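Local structure of peptidoglycan DD-endopeptidase ShyB (Vibrio cholerae, 2GU1) at residues L197-N202 against T248-V253; V253-K258 against Y265-H270; V273-Y278 against V318-V323. The protein hydrolyses the peptide cross-links between neighbouring peptidoglycan strands as a zinc-dependent DD-endopeptidase, and may stand in for related endopeptidases during zinc starvation. One frame throughout, in Å; residues are numbered along the deposited sequence.

Overall arrangement
Three contacts on the M23 peptidase sheet illustrate how it is tied together and, through interaction 1, to the Csd3-type segment. Along the chain they come in series, their centres about 11 to 14 Å apart. Interaction 1 joins the loop before strand 213-215 to the residues leading into strand 251-259; interaction 2 pairs that strand with 265-269; interaction 3 sets the beginning of strand 274-281 against the turn between strands 312-318 and 321-323. Val-253 is common to the first two, and His-270 connects all three, its ND1 hydrogen-bonded to Asp-250 O and its NE2 to Thr-276 OG1. Interaction 2 lies nearest the catalytic zinc; the others join sheet to loop and hairpin away from it.

Interaction 1: residues L197-N202 against T248-V253; sequences LERAFN and TGDGKV
Arg-199 and Asp-250 meet in a salt bridge of the side-on kind, in which NE and one terminal nitrogen each take one carboxylate oxygen. Arg-199 NE lies 2.6 Å from Asp-250 OD2, and Arg-199 NH2 is equally close to Asp-250 OD1. Both oxygens use their syn lone pairs, and the guanidinium and carboxylate planes are only 15° apart. The arginine chain bends at chi2 and chi3 and crosses the aspartate side chain at about a right angle, with CB, CG and CD all passing near OD2. Asp-250 OD1 has a further donor in the backbone N of Arg-294.

Thr-248 buries slightly more surface than Asp-250, against Phe-201 and Asn-202. Its carbonyl O accepts Asn-202 N at 2.8 Å, while its CB rests 3.3 Å from Asn-202 O. Between these two ends the ring of Phe-201 approaches Gly-249 obliquely, CD2 lying 3.8 Å from Gly-249 CA. The same ring meets Tyr-274 edge-to-face.

Water completes the seam. One molecule accepts from Asp-250 N at 2.9 Å and donates to Ala-200 O at 2.9 Å, and a second accepts from Arg-199 N and donates weakly to Asp-250 OD2. The carboxylate is thus held by charged and backbone donors and, weakly, by water, which would be expected to stabilise its ionised form. Where the chains lie close, a direct backbone bond joins them; toward Arg-199 and Asp-250, where they diverge, the salt bridge and the two waters span the gap.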
loop_
_atom_site.group_PDB
_atom_site.type_symbol
_atom_site.label_atom_id
_atom_site.label_comp_id
_atom_site.label_asym_id
_atom_site.label_seq_id
_atom_site.Cartn_x
_atom_site.Cartn_y
_atom_site.Cartn_z
ATOM N N LEU A 197 12.529 -10.989 12.933
ATOM C CA LEU A 197 11.805 -10.324 14.010
ATOM C C LEU A 197 10.328 -10.177 13.656
ATOM O O LEU A 197 9.524 -9.767 14.494
ATOM C CB LEU A 197 12.387 -8.930 14.290
ATOM C CG LEU A 197 13.817 -8.772 14.826
ATOM C CD1 LEU A 197 14.086 -9.801 15.920
ATOM C CD2 LEU A 197 14.803 -8.941 13.701
ATOM N N GLU A 198 9.979 -10.516 12.418
ATOM C CA GLU A 198 8.603 -10.406 11.936
ATOM C C GLU A 198 8.048 -11.751 11.477
ATOM O O GLU A 198 8.747 -12.532 10.838
ATOM C CB GLU A 198 8.552 -9.385 10.797
ATOM C CG GLU A 198 9.015 -8.013 11.247
ATOM C CD GLU A 198 9.116 -7.004 10.123
ATOM O OE1 GLU A 198 10.059 -7.107 9.308
ATOM O OE2 GLU A 198 8.252 -6.106 10.061
ATOM N N ARG A 199 6.787 -12.023 11.800
ATOM C CA ARG A 199 6.192 -13.300 11.425
ATOM C C ARG A 199 5.984 -13.457 9.932
ATOM O O ARG A 199 5.811 -12.478 9.215
ATOM C CB ARG A 199 4.861 -13.510 12.154
ATOM C CG ARG A 199 5.025 -13.796 13.642
ATOM C CD ARG A 199 3.943 -14.741 14.142
ATOM N NE ARG A 199 2.625 -14.119 14.172
ATOM C CZ ARG A 199 1.497 -14.780 14.419
ATOM N NH1 ARG A 199 1.530 -16.086 14.653
ATOM N NH2 ARG A 199 0.338 -14.136 14.440
ATOM N N ALA A 200 6.018 -14.701 9.471
ATOM C CA ALA A 200 5.816 -15.009 8.065
ATOM C C ALA A 200 4.330 -14.897 7.750
ATOM O O ALA A 200 3.507 -14.660 8.643
ATOM C CB ALA A 200 6.312 -16.420 7.753
ATOM N N PHE A 201 3.990 -15.083 6.480
ATOM C CA PHE A 201 2.609 -14.977 6.032
ATOM C C PHE A 201 2.039 -16.331 5.647
ATOM O O PHE A 201 2.778 -17.285 5.390
ATOM C CB PHE A 201 2.522 -14.093 4.786
ATOM C CG PHE A 201 3.100 -12.713 4.958
ATOM C CD1 PHE A 201 3.860 -12.140 3.939
ATOM C CD2 PHE A 201 2.831 -11.964 6.091
ATOM C CE1 PHE A 201 4.341 -10.836 4.049
ATOM C CE2 PHE A 201 3.306 -10.658 6.215
ATOM C CZ PHE A 201 4.059 -10.091 5.195
ATOM N N ASN A 202 0.716 -16.405 5.612
ATOM C CA ASN A 202 0.058 -17.612 5.151
ATOM C C ASN A 202 -0.039 -17.375 3.645
ATOM O O ASN A 202 -0.124 -16.233 3.199
ATOM C CB ASN A 202 -1.345 -17.747 5.743
ATOM C CG ASN A 202 -1.322 -18.151 7.202
ATOM O OD1 ASN A 202 -0.429 -18.875 7.637
ATOM N ND2 ASN A 202 -2.315 -17.704 7.962
ATOM N N THR A 248 -3.665 -12.750 5.558
ATOM C CA THR A 248 -2.548 -13.662 5.376
ATOM C C THR A 248 -1.378 -13.291 6.286
ATOM O O THR A 248 -0.319 -13.920 6.241
ATOM C CB THR A 248 -2.084 -13.661 3.914
ATOM O OG1 THR A 248 -1.940 -12.307 3.460
ATOM C CG2 THR A 248 -3.110 -14.380 3.038
ATOM N N GLY A 249 -1.566 -12.268 7.113
ATOM C CA GLY A 249 -0.492 -11.872 8.009
ATOM C C GLY A 249 -0.886 -10.899 9.104
ATOM O O GLY A 249 -1.957 -10.288 9.057
ATOM N N ASP A 250 -0.020 -10.761 10.107
ATOM C CA ASP A 250 -0.279 -9.827 11.189
ATOM C C ASP A 250 -0.227 -8.445 10.555
ATOM O O ASP A 250 0.521 -8.226 9.600
ATOM C CB ASP A 250 0.798 -9.929 12.279
ATOM C CG ASP A 250 0.915 -11.327 12.862
ATOM O OD1 ASP A 250 -0.127 -11.977 13.086
ATOM O OD2 ASP A 250 2.052 -11.773 13.111
ATOM N N GLY A 251 -1.016 -7.512 11.071
ATOM C CA GLY A 251 -0.996 -6.181 10.501
ATOM C C GLY A 251 -2.087 -5.269 11.008
ATOM O O GLY A 251 -2.768 -5.563 11.992
ATOM N N LYS A 252 -2.254 -4.146 10.326
ATOM C CA LYS A 252 -3.263 -3.183 10.710
ATOM C C LYS A 252 -4.099 -2.765 9.518
ATOM O O LYS A 252 -3.578 -2.503 8.429
ATOM C CB LYS A 252 -2.602 -1.955 11.335
ATOM C CG LYS A 252 -3.576 -0.865 11.742
ATOM C CD LYS A 252 -2.874 0.224 12.539
ATOM C CE LYS A 252 -1.820 0.936 11.713
ATOM N NZ LYS A 252 -2.432 1.622 10.546
ATOM N N VAL A 253 -5.408 -2.715 9.731
ATOM C CA VAL A 253 -6.334 -2.316 8.694
ATOM C C VAL A 253 -6.095 -0.836 8.427
ATOM O O VAL A 253 -6.261 -0.007 9.320
ATOM C CB VAL A 253 -7.791 -2.521 9.157
ATOM C CG1 VAL A 253 -8.745 -2.119 8.054
ATOM C CG2 VAL A 253 -8.003 -3.970 9.561
HETATM O O HOH W 1 5.070 -10.115 13.006
HETATM O O HOH W 2 2.435 -12.286 9.879
#

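Interaction 2: residues V253-K258 against Y265-H270; sequences VIVVRK and YLVIEH
Val-253 to Lys-258 runs antiparallel to Tyr-265 to Glu-269, at 164° and 4.7 Å between axes, with a classic beta bulge where Ile-254 and Val-255 both face Val-267. Val-267 O accepts Ile-254 N at 3.0 Å and, weakly, Val-255 N at 3.3 Å. Beyond the bulge, Arg-257 and Tyr-265 form a hydrogen-bonded pair.

On one face Val-255 and Val-267 lie side by side, CB to CB 3.6 Å. Next to them Tyr-265 CE1 approaches Val-255 CG1, and Tyr-265 CE2 touches Arg-257 CB at 3.8 Å. The Arg-257 guanidinium stands perpendicular to the phenol ring, with Val-255 CG1 over one face of the guanidinium, near the rim. The phenol OH is hydrogen-bonded to Asp-46. The other face carries Val-253, Val-256, Leu-266 and Ile-268. Here Leu-266 CG lies anti to the backbone N (chi1 -157°), and chi2 of 63° sets CD1 against two valines, 3.7 Å from Val-253 CG1 and a tight 3.3 Å from Val-256 CG2. Ile-254, at the bulge, instead crosses Glu-269 at about a right angle.

The arrangement is a bulged beta hairpin in the antiparallel sheet of the M23 peptidase fold, with the Tyr-265 side chain about 8 Å from that of zinc ligand His-313.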
loop_
_atom_site.group_PDB
_atom_site.type_symbol
_atom_site.label_atom_id
_atom_site.label_comp_id
_atom_site.label_asym_id
_atom_site.label_seq_id
_atom_site.Cartn_x
_atom_site.Cartn_y
_atom_site.Cartn_z
ATOM N N VAL A 253 -5.408 -2.715 9.731
ATOM C CA VAL A 253 -6.334 -2.316 8.694
ATOM C C VAL A 253 -6.095 -0.836 8.427
ATOM O O VAL A 253 -6.261 -0.007 9.320
ATOM C CB VAL A 253 -7.791 -2.521 9.157
ATOM C CG1 VAL A 253 -8.745 -2.119 8.054
ATOM C CG2 VAL A 253 -8.003 -3.970 9.561
ATOM N N ILE A 254 -5.705 -0.502 7.202
ATOM C CA ILE A 254 -5.444 0.885 6.864
ATOM C C ILE A 254 -6.484 1.461 5.917
ATOM O O ILE A 254 -6.622 2.679 5.815
ATOM C CB ILE A 254 -4.038 1.057 6.236
ATOM C CG1 ILE A 254 -3.907 0.197 4.978
ATOM C CG2 ILE A 254 -2.968 0.664 7.248
ATOM C CD1 ILE A 254 -2.556 0.322 4.295
ATOM N N VAL A 255 -7.219 0.589 5.228
ATOM C CA VAL A 255 -8.241 1.039 4.291
ATOM C C VAL A 255 -9.491 0.164 4.330
ATOM O O VAL A 255 -9.402 -1.062 4.346
ATOM C CB VAL A 255 -7.709 1.044 2.847
ATOM C CG1 VAL A 255 -8.796 1.499 1.889
ATOM C CG2 VAL A 255 -6.491 1.942 2.744
ATOM N N VAL A 256 -10.649 0.814 4.338
ATOM C CA VAL A 256 -11.949 0.142 4.361
ATOM C C VAL A 256 -12.862 0.985 3.484
ATOM O O VAL A 256 -13.385 2.004 3.938
ATOM C CB VAL A 256 -12.541 0.097 5.787
ATOM C CG1 VAL A 256 -13.901 -0.583 5.770
ATOM C CG2 VAL A 256 -11.604 -0.631 6.714
ATOM N N ARG A 257 -13.049 0.572 2.232
ATOM C CA ARG A 257 -13.878 1.332 1.305
ATOM C C ARG A 257 -14.911 0.547 0.516
ATOM O O ARG A 257 -14.850 -0.680 0.409
ATOM C CB ARG A 257 -13.007 2.056 0.278
ATOM C CG ARG A 257 -12.000 3.022 0.847
ATOM C CD ARG A 257 -11.576 4.014 -0.228
ATOM N NE ARG A 257 -10.389 4.768 0.162
ATOM C CZ ARG A 257 -10.282 5.465 1.287
ATOM N NH1 ARG A 257 -11.296 5.511 2.144
ATOM N NH2 ARG A 257 -9.156 6.114 1.558
ATOM N N LYS A 258 -15.855 1.297 -0.049
ATOM C CA LYS A 258 -16.893 0.747 -0.903
ATOM C C LYS A 258 -16.629 1.425 -2.246
ATOM O O LYS A 258 -16.924 2.606 -2.425
ATOM C CB LYS A 258 -18.291 1.119 -0.401
ATOM C CG LYS A 258 -19.408 0.278 -1.020
ATOM C CD LYS A 258 -19.400 0.342 -2.542
ATOM C CE LYS A 258 -19.960 -0.936 -3.167
ATOM N NZ LYS A 258 -19.871 -0.926 -4.661
ATOM N N TYR A 265 -13.916 -3.263 -0.299
ATOM C CA TYR A 265 -12.566 -3.793 -0.242
ATOM C C TYR A 265 -11.816 -3.338 0.986
ATOM O O TYR A 265 -12.190 -2.362 1.655
ATOM C CB TYR A 265 -11.794 -3.494 -1.548
ATOM C CG TYR A 265 -11.188 -2.115 -1.695
ATOM C CD1 TYR A 265 -9.900 -1.843 -1.228
ATOM C CD2 TYR A 265 -11.873 -1.104 -2.365
ATOM C CE1 TYR A 265 -9.302 -0.594 -1.440
ATOM C CE2 TYR A 265 -11.285 0.148 -2.583
ATOM C CZ TYR A 265 -10.001 0.395 -2.126
ATOM O OH TYR A 265 -9.397 1.612 -2.397
ATOM N N LEU A 266 -10.760 -4.070 1.293
ATOM C CA LEU A 266 -9.977 -3.810 2.482
ATOM C C LEU A 266 -8.496 -3.883 2.140
ATOM O O LEU A 266 -8.093 -4.605 1.228
ATOM C CB LEU A 266 -10.328 -4.893 3.510
ATOM C CG LEU A 266 -10.157 -4.781 5.020
ATOM C CD1 LEU A 266 -11.041 -3.670 5.575
ATOM C CD2 LEU A 266 -10.549 -6.118 5.642
ATOM N N VAL A 267 -7.687 -3.142 2.886
ATOM C CA VAL A 267 -6.247 -3.161 2.688
ATOM C C VAL A 267 -5.604 -3.247 4.061
ATOM O O VAL A 267 -5.958 -2.496 4.973
ATOM C CB VAL A 267 -5.730 -1.884 1.988
ATOM C CG1 VAL A 267 -4.201 -1.944 1.886
ATOM C CG2 VAL A 267 -6.354 -1.757 0.597
ATOM N N ILE A 268 -4.667 -4.170 4.211
ATOM C CA ILE A 268 -3.983 -4.348 5.474
ATOM C C ILE A 268 -2.503 -4.086 5.263
ATOM O O ILE A 268 -1.935 -4.487 4.249
ATOM C CB ILE A 268 -4.182 -5.795 6.009
ATOM C CG1 ILE A 268 -5.655 -6.005 6.386
ATOM C CG2 ILE A 268 -3.275 -6.051 7.206
ATOM C CD1 ILE A 268 -5.964 -7.397 6.899
ATOM N N GLU A 269 -1.889 -3.375 6.202
ATOM C CA GLU A 269 -0.465 -3.104 6.120
ATOM C C GLU A 269 0.177 -4.041 7.126
ATOM O O GLU A 269 -0.122 -3.987 8.321
ATOM C CB GLU A 269 -0.162 -1.645 6.465
ATOM C CG GLU A 269 1.322 -1.321 6.460
ATOM C CD GLU A 269 1.598 0.174 6.502
ATOM O OE1 GLU A 269 1.053 0.855 7.399
ATOM O OE2 GLU A 269 2.363 0.666 5.639
ATOM N N HIS A 270 1.040 -4.917 6.629
ATOM C CA HIS A 270 1.712 -5.903 7.458
ATOM C C HIS A 270 2.998 -5.364 8.065
ATOM O O HIS A 270 3.308 -5.643 9.224
ATOM C CB HIS A 270 1.975 -7.145 6.619
ATOM C CG HIS A 270 0.727 -7.730 6.040
ATOM N ND1 HIS A 270 -0.263 -8.283 6.825
ATOM C CD2 HIS A 270 0.269 -7.779 4.768
ATOM C CE1 HIS A 270 -1.277 -8.647 6.060
ATOM N NE2 HIS A 270 -0.980 -8.351 4.807
#

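Interaction 3: residues V273-Y278 against V318-V323; sequences VYKTRY and VRNRPV
The guanidinium of Arg-319 has Val-273 CG2 over one face, 3.8 Å above the plane and offset toward the rim. The other methyl of that valine, CG1, lies over one face of the Tyr-274 ring, also near the rim, and touches Val-318 CG1 at 3.7 Å. Val-318 CG2 in turn approaches Tyr-274 CE1 obliquely at 3.8 Å. Val-273 is thus wedged among an arginine, a tyrosine and a valine.

Polar bonds flank this packing. Val-273 O accepts Arg-319 N at 2.8 Å, in the carbonyl plane, and also receives a water that bridges it to Asn-320 N. Farther along, Lys-275 runs extended to CE and bends at chi4 (71°), bringing NZ to 2.8 Å from Asn-320 OD1; this donor lies 34° out of the amide carbonyl plane.

Val-318 to Arg-321 makes a type I' turn, closing the hairpin of strands 312-318 and 321-323, and Tyr-274 forms an antiparallel non-hydrogen-bonded pair with Val-318, where the turn begins. Strand 274-281 lies between 312-318 and 265-269 in the sheet. Outside the contact, Arg-319 forms a salt bridge with Glu-166 of strand 160-173, while Tyr-274 OH is hydrogen-bonded to Asp-186 O.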
loop_
_atom_site.group_PDB
_atom_site.type_symbol
_atom_site.label_atom_id
_atom_site.label_comp_id
_atom_site.label_asym_id
_atom_site.label_seq_id
_atom_site.Cartn_x
_atom_site.Cartn_y
_atom_site.Cartn_z
ATOM N N VAL A 273 7.016 -2.897 4.182
ATOM C CA VAL A 273 7.100 -3.337 2.795
ATOM C C VAL A 273 5.832 -3.983 2.213
ATOM O O VAL A 273 5.460 -3.717 1.066
ATOM C CB VAL A 273 8.283 -4.339 2.650
ATOM C CG1 VAL A 273 8.353 -4.888 1.240
ATOM C CG2 VAL A 273 9.603 -3.647 3.031
ATOM N N TYR A 274 5.173 -4.817 3.008
ATOM C CA TYR A 274 3.995 -5.562 2.557
ATOM C C TYR A 274 2.600 -5.068 2.933
ATOM O O TYR A 274 2.363 -4.604 4.045
ATOM C CB TYR A 274 4.104 -7.006 3.048
ATOM C CG TYR A 274 5.271 -7.782 2.499
ATOM C CD1 TYR A 274 5.188 -8.420 1.259
ATOM C CD2 TYR A 274 6.463 -7.890 3.223
ATOM C CE1 TYR A 274 6.252 -9.146 0.754
ATOM C CE2 TYR A 274 7.539 -8.616 2.722
ATOM C CZ TYR A 274 7.422 -9.246 1.488
ATOM O OH TYR A 274 8.457 -10.002 1.004
ATOM N N LYS A 275 1.679 -5.204 1.984
ATOM C CA LYS A 275 0.277 -4.868 2.184
ATOM C C LYS A 275 -0.486 -5.931 1.389
ATOM O O LYS A 275 0.051 -6.514 0.441
ATOM C CB LYS A 275 -0.087 -3.495 1.608
ATOM C CG LYS A 275 0.594 -2.277 2.224
ATOM C CD LYS A 275 0.049 -1.015 1.555
ATOM C CE LYS A 275 0.678 0.271 2.098
ATOM N NZ LYS A 275 2.099 0.415 1.682
ATOM N N THR A 276 -1.730 -6.181 1.780
ATOM C CA THR A 276 -2.579 -7.129 1.065
ATOM C C THR A 276 -3.927 -6.447 0.871
ATOM O O THR A 276 -4.363 -5.673 1.732
ATOM C CB THR A 276 -2.793 -8.445 1.855
ATOM O OG1 THR A 276 -3.199 -8.148 3.198
ATOM C CG2 THR A 276 -1.519 -9.275 1.873
ATOM N N ARG A 277 -4.561 -6.713 -0.270
ATOM C CA ARG A 277 -5.870 -6.143 -0.588
ATOM C C ARG A 277 -6.881 -7.259 -0.798
ATOM O O ARG A 277 -6.535 -8.322 -1.336
ATOM C CB ARG A 277 -5.814 -5.325 -1.877
ATOM C CG ARG A 277 -4.917 -4.125 -1.836
ATOM C CD ARG A 277 -4.944 -3.485 -3.207
ATOM N NE ARG A 277 -4.335 -2.168 -3.216
ATOM C CZ ARG A 277 -3.967 -1.540 -4.322
ATOM N NH1 ARG A 277 -4.145 -2.125 -5.500
ATOM N NH2 ARG A 277 -3.434 -0.326 -4.253
ATOM N N TYR A 278 -8.128 -6.998 -0.409
ATOM C CA TYR A 278 -9.210 -7.977 -0.530
ATOM C C TYR A 278 -10.406 -7.241 -1.164
ATOM O O TYR A 278 -10.984 -6.348 -0.549
ATOM C CB TYR A 278 -9.577 -8.504 0.870
ATOM C CG TYR A 278 -8.384 -8.970 1.697
ATOM C CD1 TYR A 278 -8.072 -10.326 1.816
ATOM C CD2 TYR A 278 -7.542 -8.048 2.319
ATOM C CE1 TYR A 278 -6.946 -10.746 2.525
ATOM C CE2 TYR A 278 -6.413 -8.459 3.029
ATOM C CZ TYR A 278 -6.117 -9.806 3.124
ATOM O OH TYR A 278 -4.964 -10.199 3.773
ATOM N N VAL A 318 4.209 -5.235 -2.721
ATOM C CA VAL A 318 5.560 -5.111 -2.189
ATOM C C VAL A 318 5.957 -3.672 -2.510
ATOM O O VAL A 318 6.102 -3.318 -3.681
ATOM C CB VAL A 318 6.549 -6.054 -2.901
ATOM C CG1 VAL A 318 7.963 -5.820 -2.368
ATOM C CG2 VAL A 318 6.120 -7.510 -2.713
ATOM N N ARG A 319 6.122 -2.861 -1.474
ATOM C CA ARG A 319 6.460 -1.450 -1.638
ATOM C C ARG A 319 5.448 -0.796 -2.573
ATOM O O ARG A 319 5.795 0.008 -3.439
ATOM C CB ARG A 319 7.893 -1.294 -2.163
ATOM C CG ARG A 319 8.936 -1.770 -1.146
ATOM C CD ARG A 319 10.373 -1.367 -1.502
ATOM N NE ARG A 319 11.305 -1.789 -0.460
ATOM C CZ ARG A 319 11.759 -3.030 -0.301
ATOM N NH1 ARG A 319 11.382 -3.996 -1.129
ATOM N NH2 ARG A 319 12.577 -3.313 0.708
ATOM N N ASN A 320 4.185 -1.173 -2.378
ATOM C CA ASN A 320 3.065 -0.652 -3.151
ATOM C C ASN A 320 2.968 -1.133 -4.593
ATOM O O ASN A 320 2.157 -0.621 -5.366
ATOM C CB ASN A 320 3.071 0.879 -3.105
ATOM C CG ASN A 320 2.880 1.406 -1.703
ATOM O OD1 ASN A 320 1.908 1.059 -1.025
ATOM N ND2 ASN A 320 3.808 2.245 -1.251
ATOM N N ARG A 321 3.790 -2.111 -4.957
ATOM C CA ARG A 321 3.759 -2.678 -6.300
ATOM C C ARG A 321 3.141 -4.077 -6.223
ATOM O O ARG A 321 3.618 -4.942 -5.477
ATOM C CB ARG A 321 5.167 -2.829 -6.873
ATOM C CG ARG A 321 6.030 -1.578 -6.863
ATOM C CD ARG A 321 7.407 -1.925 -7.430
ATOM N NE ARG A 321 8.380 -0.848 -7.273
ATOM C CZ ARG A 321 8.798 -0.071 -8.265
ATOM N NH1 ARG A 321 8.325 -0.248 -9.494
ATOM N NH2 ARG A 321 9.699 0.875 -8.032
ATOM N N PRO A 322 2.084 -4.330 -7.004
ATOM C CA PRO A 322 1.504 -5.674 -6.923
ATOM C C PRO A 322 2.442 -6.769 -7.442
ATOM O O PRO A 322 3.196 -6.559 -8.388
ATOM C CB PRO A 322 0.214 -5.551 -7.738
ATOM C CG PRO A 322 0.497 -4.433 -8.696
ATOM C CD PRO A 322 1.272 -3.441 -7.850
ATOM N N VAL A 323 2.411 -7.927 -6.785
ATOM C CA VAL A 323 3.237 -9.066 -7.175
ATOM C C VAL A 323 2.338 -10.300 -7.111
ATOM O O VAL A 323 1.297 -10.281 -6.448
ATOM C CB VAL A 323 4.431 -9.279 -6.207
ATOM C CG1 VAL A 323 5.246 -7.992 -6.072
ATOM C CG2 VAL A 323 3.925 -9.749 -4.850
HETATM O O HOH W 3 3.251 -2.615 -0.149
#